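Probable intron-encoded endonuclease 1 (Wickerhamomyces canadensis, PDB 6X1J) cuts DNA at a specific recognition sequence as a LAGLIDADG homing endonuclease, serving the homing of a mitochondrial 21S rRNA gene intron. Local coordinates at residues K171-I179 / S191-I201. Numbering follows the deposited sequence. Where two conformers were deposited one is given.
Sequences KKEEVEILI and SIKFNKNKPII. With nucleotides of chain B; nucleotides of chain C.
Val175 spreads its two methyls over two alternate residues of strand 198-203: CG2 meets Pro199 CB at 3.6 Å, while CG1, anti to the backbone N (chi1 -179°), lies 3.6 Å from Ile201 CG1. One turn on, Ile179 lies antiparallel alongside Ile201 and drives its CD1 across Ile192, 3.5 Å from that residue's CB. Ile192 CD1 in turn reaches Val175 CG1 and the CG methylenes of Lys172 and Glu176, and the outer margin closes where Lys172 CE rests 3.8 Å from Phe194 CZ. No hydrogen bond joins 171-179 to 191-201, so apolar packing holds this junction. Residues 172-179 of the helix run nearly parallel to strand 198-201, at 11°, on one face of the antiparallel sheet of the LAGLIDADG fold; Trp144 of helix 138-148 also touches Ile201. At the far end of the hairpin, around a type I' turn from Asn195 to Lys198, the chemistry becomes polar. The Asn195 amide spans two bases: OD1 accepts from N4 of DC17 of chain C in an almost straight bond (176°), and ND2 donates to O6 of DG9 of chain B. Lys196, its chain kinked at its second and fourth torsions, passes its CE by DG9 and forks NZ between N7 (2.9 Å) and O6 of DG10 of chain B. A leucine in place of Lys196 would probably deprive N7 and O6 of DG10, and a nearby thymine O4, of the lysine's donor. Donors and acceptors thus meet N4, O6 and N7, the major-groove atoms of the bases, a chemistry consistent with direct sequence readout by the hairpin tip.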
loop_
_atom_site.group_PDB
_atom_site.type_symbol
_atom_site.label_atom_id
_atom_site.label_comp_id
_atom_site.label_asym_id
_atom_site.label_seq_id
_atom_site.Cartn_x
_atom_site.Cartn_y
_atom_site.Cartn_z
ATOM N N LYS A 171 -2.999 -11.489 11.773
ATOM C CA LYS A 171 -3.008 -12.332 13.001
ATOM C C LYS A 171 -1.920 -11.835 13.958
ATOM O O LYS A 171 -0.874 -11.294 13.494
ATOM C CB LYS A 171 -2.769 -13.805 12.663
ATOM C CG LYS A 171 -3.626 -14.432 11.567
ATOM C CD LYS A 171 -5.061 -14.643 11.956
ATOM C CE LYS A 171 -5.944 -13.475 11.566
ATOM N NZ LYS A 171 -7.288 -13.579 12.182
ATOM N N LYS A 172 -2.118 -12.051 15.262
ATOM C CA LYS A 172 -1.113 -11.692 16.294
ATOM C C LYS A 172 0.246 -12.283 15.882
ATOM O O LYS A 172 1.282 -11.540 15.911
ATOM C CB LYS A 172 -1.627 -12.156 17.661
ATOM C CG LYS A 172 -0.801 -11.751 18.867
ATOM C CD LYS A 172 -1.100 -12.588 20.118
ATOM C CE LYS A 172 -0.394 -12.084 21.363
ATOM N NZ LYS A 172 -0.384 -13.096 22.444
ATOM N N GLU A 173 0.237 -13.562 15.493
ATOM C CA GLU A 173 1.452 -14.380 15.247
ATOM C C GLU A 173 2.157 -13.854 13.992
ATOM O O GLU A 173 3.407 -13.847 13.969
ATOM C CB GLU A 173 1.042 -15.853 15.194
ATOM C CG GLU A 173 0.543 -16.385 16.539
ATOM C CD GLU A 173 -0.806 -15.877 17.033
ATOM O OE1 GLU A 173 -1.574 -15.289 16.223
ATOM O OE2 GLU A 173 -1.089 -16.061 18.230
ATOM N N GLU A 174 1.366 -13.373 13.027
ATOM C CA GLU A 174 1.825 -12.649 11.798
ATOM C C GLU A 174 2.523 -11.329 12.177
ATOM O O GLU A 174 3.692 -11.101 11.767
ATOM C CB GLU A 174 0.618 -12.438 10.883
ATOM C CG GLU A 174 0.172 -13.689 10.150
ATOM C CD GLU A 174 -0.936 -13.471 9.143
ATOM O OE1 GLU A 174 -1.899 -12.743 9.478
ATOM O OE2 GLU A 174 -0.795 -13.956 8.017
ATOM N N VAL A 175 1.905 -10.503 13.020
ATOM C CA VAL A 175 2.547 -9.229 13.459
ATOM C C VAL A 175 3.830 -9.547 14.231
ATOM O O VAL A 175 4.873 -8.854 13.974
ATOM C CB VAL A 175 1.565 -8.316 14.233
ATOM C CG1 VAL A 175 2.214 -7.025 14.660
ATOM C CG2 VAL A 175 0.336 -8.001 13.389
ATOM N N GLU A 176 3.816 -10.587 15.094
ATOM C CA GLU A 176 5.040 -10.973 15.860
ATOM C C GLU A 176 6.161 -11.338 14.881
ATOM O O GLU A 176 7.301 -10.930 15.133
ATOM C CB GLU A 176 4.808 -12.133 16.837
ATOM C CG GLU A 176 4.020 -11.777 18.071
ATOM C CD GLU A 176 3.302 -12.958 18.716
ATOM O OE1 GLU A 176 3.480 -14.080 18.245
ATOM O OE2 GLU A 176 2.552 -12.747 19.688
ATOM N N ILE A 177 5.859 -12.020 13.776
ATOM C CA ILE A 177 6.880 -12.270 12.707
ATOM C C ILE A 177 7.411 -10.938 12.162
ATOM O O ILE A 177 8.676 -10.765 12.130
ATOM C CB ILE A 177 6.359 -13.191 11.589
ATOM C CG1 ILE A 177 6.223 -14.636 12.085
ATOM C CG2 ILE A 177 7.287 -13.131 10.388
ATOM C CD1 ILE A 177 5.101 -15.403 11.446
ATOM N N LEU A 178 6.515 -10.024 11.760
ATOM C CA LEU A 178 6.931 -8.714 11.155
ATOM C C LEU A 178 7.884 -8.003 12.119
ATOM O O LEU A 178 9.024 -7.592 11.688
ATOM C CB LEU A 178 5.693 -7.854 10.883
ATOM C CG LEU A 178 4.830 -8.292 9.701
ATOM C CD1 LEU A 178 3.470 -7.593 9.709
ATOM C CD2 LEU A 178 5.548 -8.040 8.370
ATOM N N ILE A 179 7.470 -7.928 13.402
ATOM C CA ILE A 179 8.211 -7.157 14.434
ATOM C C ILE A 179 9.595 -7.785 14.565
ATOM O O ILE A 179 10.581 -7.035 14.512
ATOM C CB ILE A 179 7.472 -7.133 15.782
ATOM C CG1 ILE A 179 6.211 -6.262 15.741
ATOM C CG2 ILE A 179 8.439 -6.688 16.855
ATOM C CD1 ILE A 179 5.243 -6.593 16.828
ATOM N N SER A 191 7.769 -3.005 18.967
ATOM C CA SER A 191 7.155 -3.973 19.903
ATOM C C SER A 191 5.672 -3.982 19.585
ATOM O O SER A 191 5.228 -3.041 18.885
ATOM C CB SER A 191 7.424 -3.594 21.318
ATOM O OG SER A 191 6.828 -2.330 21.619
ATOM N N ILE A 192 4.976 -5.031 19.998
ATOM C CA ILE A 192 3.533 -5.251 19.721
ATOM C C ILE A 192 2.673 -4.468 20.724
ATOM O O ILE A 192 3.121 -4.191 21.849
ATOM C CB ILE A 192 3.195 -6.756 19.687
ATOM C CG1 ILE A 192 1.838 -6.983 19.015
ATOM C CG2 ILE A 192 3.254 -7.422 21.076
ATOM C CD1 ILE A 192 1.591 -8.401 18.570
ATOM N N LYS A 193 1.476 -4.093 20.284
ATOM C CA LYS A 193 0.401 -3.484 21.097
ATOM C C LYS A 193 -0.932 -3.899 20.488
ATOM O O LYS A 193 -0.933 -4.556 19.417
ATOM C CB LYS A 193 0.437 -1.957 21.104
ATOM C CG LYS A 193 1.761 -1.303 21.450
ATOM C CD LYS A 193 1.883 -0.999 22.900
ATOM C CE LYS A 193 2.966 0.021 23.149
ATOM N NZ LYS A 193 3.594 -0.268 24.444
ATOM N N PHE A 194 -2.024 -3.488 21.125
ATOM C CA PHE A 194 -3.393 -3.914 20.780
ATOM C C PHE A 194 -4.253 -2.670 20.662
ATOM O O PHE A 194 -4.100 -1.718 21.440
ATOM C CB PHE A 194 -3.841 -4.969 21.785
ATOM C CG PHE A 194 -2.969 -6.187 21.661
ATOM C CD1 PHE A 194 -3.270 -7.185 20.747
ATOM C CD2 PHE A 194 -1.760 -6.240 22.320
ATOM C CE1 PHE A 194 -2.422 -8.267 20.565
ATOM C CE2 PHE A 194 -0.924 -7.336 22.158
ATOM C CZ PHE A 194 -1.251 -8.341 21.270
ATOM N N ASN A 195 -5.089 -2.668 19.639
ATOM C CA ASN A 195 -6.087 -1.611 19.413
ATOM C C ASN A 195 -7.394 -2.354 19.076
ATOM O O ASN A 195 -7.390 -3.170 18.134
ATOM C CB ASN A 195 -5.522 -0.588 18.420
ATOM C CG ASN A 195 -6.569 0.438 18.046
ATOM O OD1 ASN A 195 -6.988 0.525 16.883
ATOM N ND2 ASN A 195 -7.096 1.112 19.060
ATOM N N LYS A 196 -8.442 -2.169 19.884
ATOM C CA LYS A 196 -9.684 -2.995 19.845
ATOM C C LYS A 196 -9.319 -4.490 19.762
ATOM O O LYS A 196 -9.801 -5.192 18.864
ATOM C CB LYS A 196 -10.552 -2.563 18.665
ATOM C CG LYS A 196 -10.839 -1.071 18.608
ATOM C CD LYS A 196 -12.310 -0.725 18.637
ATOM C CE LYS A 196 -12.526 0.759 18.456
ATOM N NZ LYS A 196 -13.392 1.034 17.294
ATOM N N ASN A 197 -8.446 -4.953 20.654
ATOM C CA ASN A 197 -8.027 -6.377 20.757
ATOM C C ASN A 197 -7.331 -6.889 19.488
ATOM O O ASN A 197 -7.080 -8.109 19.435
ATOM C CB ASN A 197 -9.209 -7.272 21.152
ATOM C CG ASN A 197 -9.314 -7.348 22.660
ATOM O OD1 ASN A 197 -9.844 -6.433 23.291
ATOM N ND2 ASN A 197 -8.732 -8.386 23.243
ATOM N N LYS A 198 -6.952 -6.030 18.543
ATOM C CA LYS A 198 -6.210 -6.475 17.332
ATOM C C LYS A 198 -4.794 -5.904 17.352
ATOM O O LYS A 198 -4.506 -4.876 17.955
ATOM C CB LYS A 198 -7.012 -6.132 16.088
ATOM C CG LYS A 198 -8.392 -6.773 16.053
ATOM C CD LYS A 198 -9.158 -6.477 14.775
ATOM C CE LYS A 198 -10.165 -7.548 14.409
ATOM N NZ LYS A 198 -11.396 -7.404 15.222
ATOM N N PRO A 199 -3.824 -6.618 16.758
ATOM C CA PRO A 199 -2.420 -6.237 16.890
ATOM C C PRO A 199 -1.975 -5.024 16.060
ATOM O O PRO A 199 -2.376 -4.969 14.913
ATOM C CB PRO A 199 -1.657 -7.481 16.400
ATOM C CG PRO A 199 -2.644 -8.226 15.530
ATOM C CD PRO A 199 -4.019 -7.896 16.068
ATOM N N ILE A 200 -1.069 -4.196 16.614
ATOM C CA ILE A 200 -0.420 -3.055 15.893
ATOM C C ILE A 200 1.063 -3.044 16.227
ATOM O O ILE A 200 1.462 -3.716 17.196
ATOM C CB ILE A 200 -1.059 -1.713 16.270
ATOM C CG1 ILE A 200 -0.888 -1.383 17.755
ATOM C CG2 ILE A 200 -2.519 -1.698 15.862
ATOM C CD1 ILE A 200 -1.435 -0.030 18.144
ATOM N N ILE A 201 1.841 -2.303 15.463
ATOM C CA ILE A 201 3.317 -2.186 15.612
ATOM C C ILE A 201 3.605 -0.793 16.131
ATOM O O ILE A 201 3.303 0.160 15.401
ATOM C CB ILE A 201 4.021 -2.467 14.273
ATOM C CG1 ILE A 201 3.618 -3.838 13.718
ATOM C CG2 ILE A 201 5.536 -2.338 14.406
ATOM C CD1 ILE A 201 4.369 -4.256 12.449
ATOM P P DG B 9 -14.751 1.596 25.659
ATOM O OP1 DG B 9 -15.915 1.837 26.532
ATOM O OP2 DG B 9 -14.352 0.200 25.312
ATOM O "O5'" DG B 9 -15.007 2.429 24.333
ATOM C "C5'" DG B 9 -15.262 3.827 24.462
ATOM C "C4'" DG B 9 -15.217 4.489 23.109
ATOM O "O4'" DG B 9 -13.855 4.527 22.621
ATOM C "C3'" DG B 9 -16.043 3.805 22.024
ATOM O "O3'" DG B 9 -16.774 4.831 21.360
ATOM C "C2'" DG B 9 -14.989 3.144 21.158
ATOM C "C1'" DG B 9 -13.882 4.151 21.279
ATOM N N9 DG B 9 -12.554 3.718 20.889
ATOM C C8 DG B 9 -11.917 2.538 21.180
ATOM N N7 DG B 9 -10.731 2.451 20.639
ATOM C C5 DG B 9 -10.587 3.639 19.933
ATOM C C6 DG B 9 -9.520 4.108 19.119
ATOM O O6 DG B 9 -8.439 3.559 18.861
ATOM N N1 DG B 9 -9.792 5.367 18.596
ATOM C C2 DG B 9 -10.946 6.078 18.805
ATOM N N2 DG B 9 -11.013 7.283 18.200
ATOM N N3 DG B 9 -11.956 5.645 19.548
ATOM C C4 DG B 9 -11.699 4.437 20.092
ATOM P P DG B 10 -17.933 4.461 20.345
ATOM O OP1 DG B 10 -19.176 4.264 21.120
ATOM O OP2 DG B 10 -17.454 3.360 19.465
ATOM O "O5'" DG B 10 -18.048 5.787 19.453
ATOM C "C5'" DG B 10 -17.378 7.032 19.757
ATOM C "C4'" DG B 10 -17.179 7.826 18.483
ATOM O "O4'" DG B 10 -15.853 7.568 17.946
ATOM C "C3'" DG B 10 -18.152 7.477 17.352
ATOM O "O3'" DG B 10 -18.284 8.625 16.505
ATOM C "C2'" DG B 10 -17.391 6.436 16.552
ATOM C "C1'" DG B 10 -15.934 6.899 16.687
ATOM N N9 DG B 10 -14.980 5.794 16.727
ATOM C C8 DG B 10 -15.131 4.656 17.485
ATOM N N7 DG B 10 -14.118 3.841 17.395
ATOM C C5 DG B 10 -13.238 4.480 16.532
ATOM C C6 DG B 10 -11.946 4.086 16.079
ATOM O O6 DG B 10 -11.314 3.055 16.348
ATOM N N1 DG B 10 -11.385 5.041 15.236
ATOM C C2 DG B 10 -11.981 6.225 14.874
ATOM N N2 DG B 10 -11.263 7.001 14.037
ATOM N N3 DG B 10 -13.176 6.619 15.312
ATOM C C4 DG B 10 -13.746 5.698 16.124
ATOM P P DC C 17 -5.427 2.207 8.091
ATOM O OP1 DC C 17 -5.934 2.095 6.703
ATOM O OP2 DC C 17 -4.489 1.156 8.583
ATOM O "O5'" DC C 17 -4.794 3.666 8.240
ATOM C "C5'" DC C 17 -4.183 4.232 9.438
ATOM C "C4'" DC C 17 -4.954 5.462 9.871
ATOM O "O4'" DC C 17 -6.136 5.104 10.643
ATOM C "C3'" DC C 17 -4.222 6.537 10.676
ATOM O "O3'" DC C 17 -4.497 7.814 10.047
ATOM C "C2'" DC C 17 -4.806 6.375 12.067
ATOM C "C1'" DC C 17 -6.215 5.893 11.819
ATOM N N1 DC C 17 -6.807 5.059 12.902
ATOM C C2 DC C 17 -8.138 5.267 13.313
ATOM O O2 DC C 17 -8.803 6.177 12.788
ATOM N N3 DC C 17 -8.664 4.473 14.273
ATOM C C4 DC C 17 -7.939 3.480 14.789
ATOM N N4 DC C 17 -8.490 2.735 15.750
ATOM C C5 DC C 17 -6.599 3.232 14.373
ATOM C C6 DC C 17 -6.088 4.023 13.419
#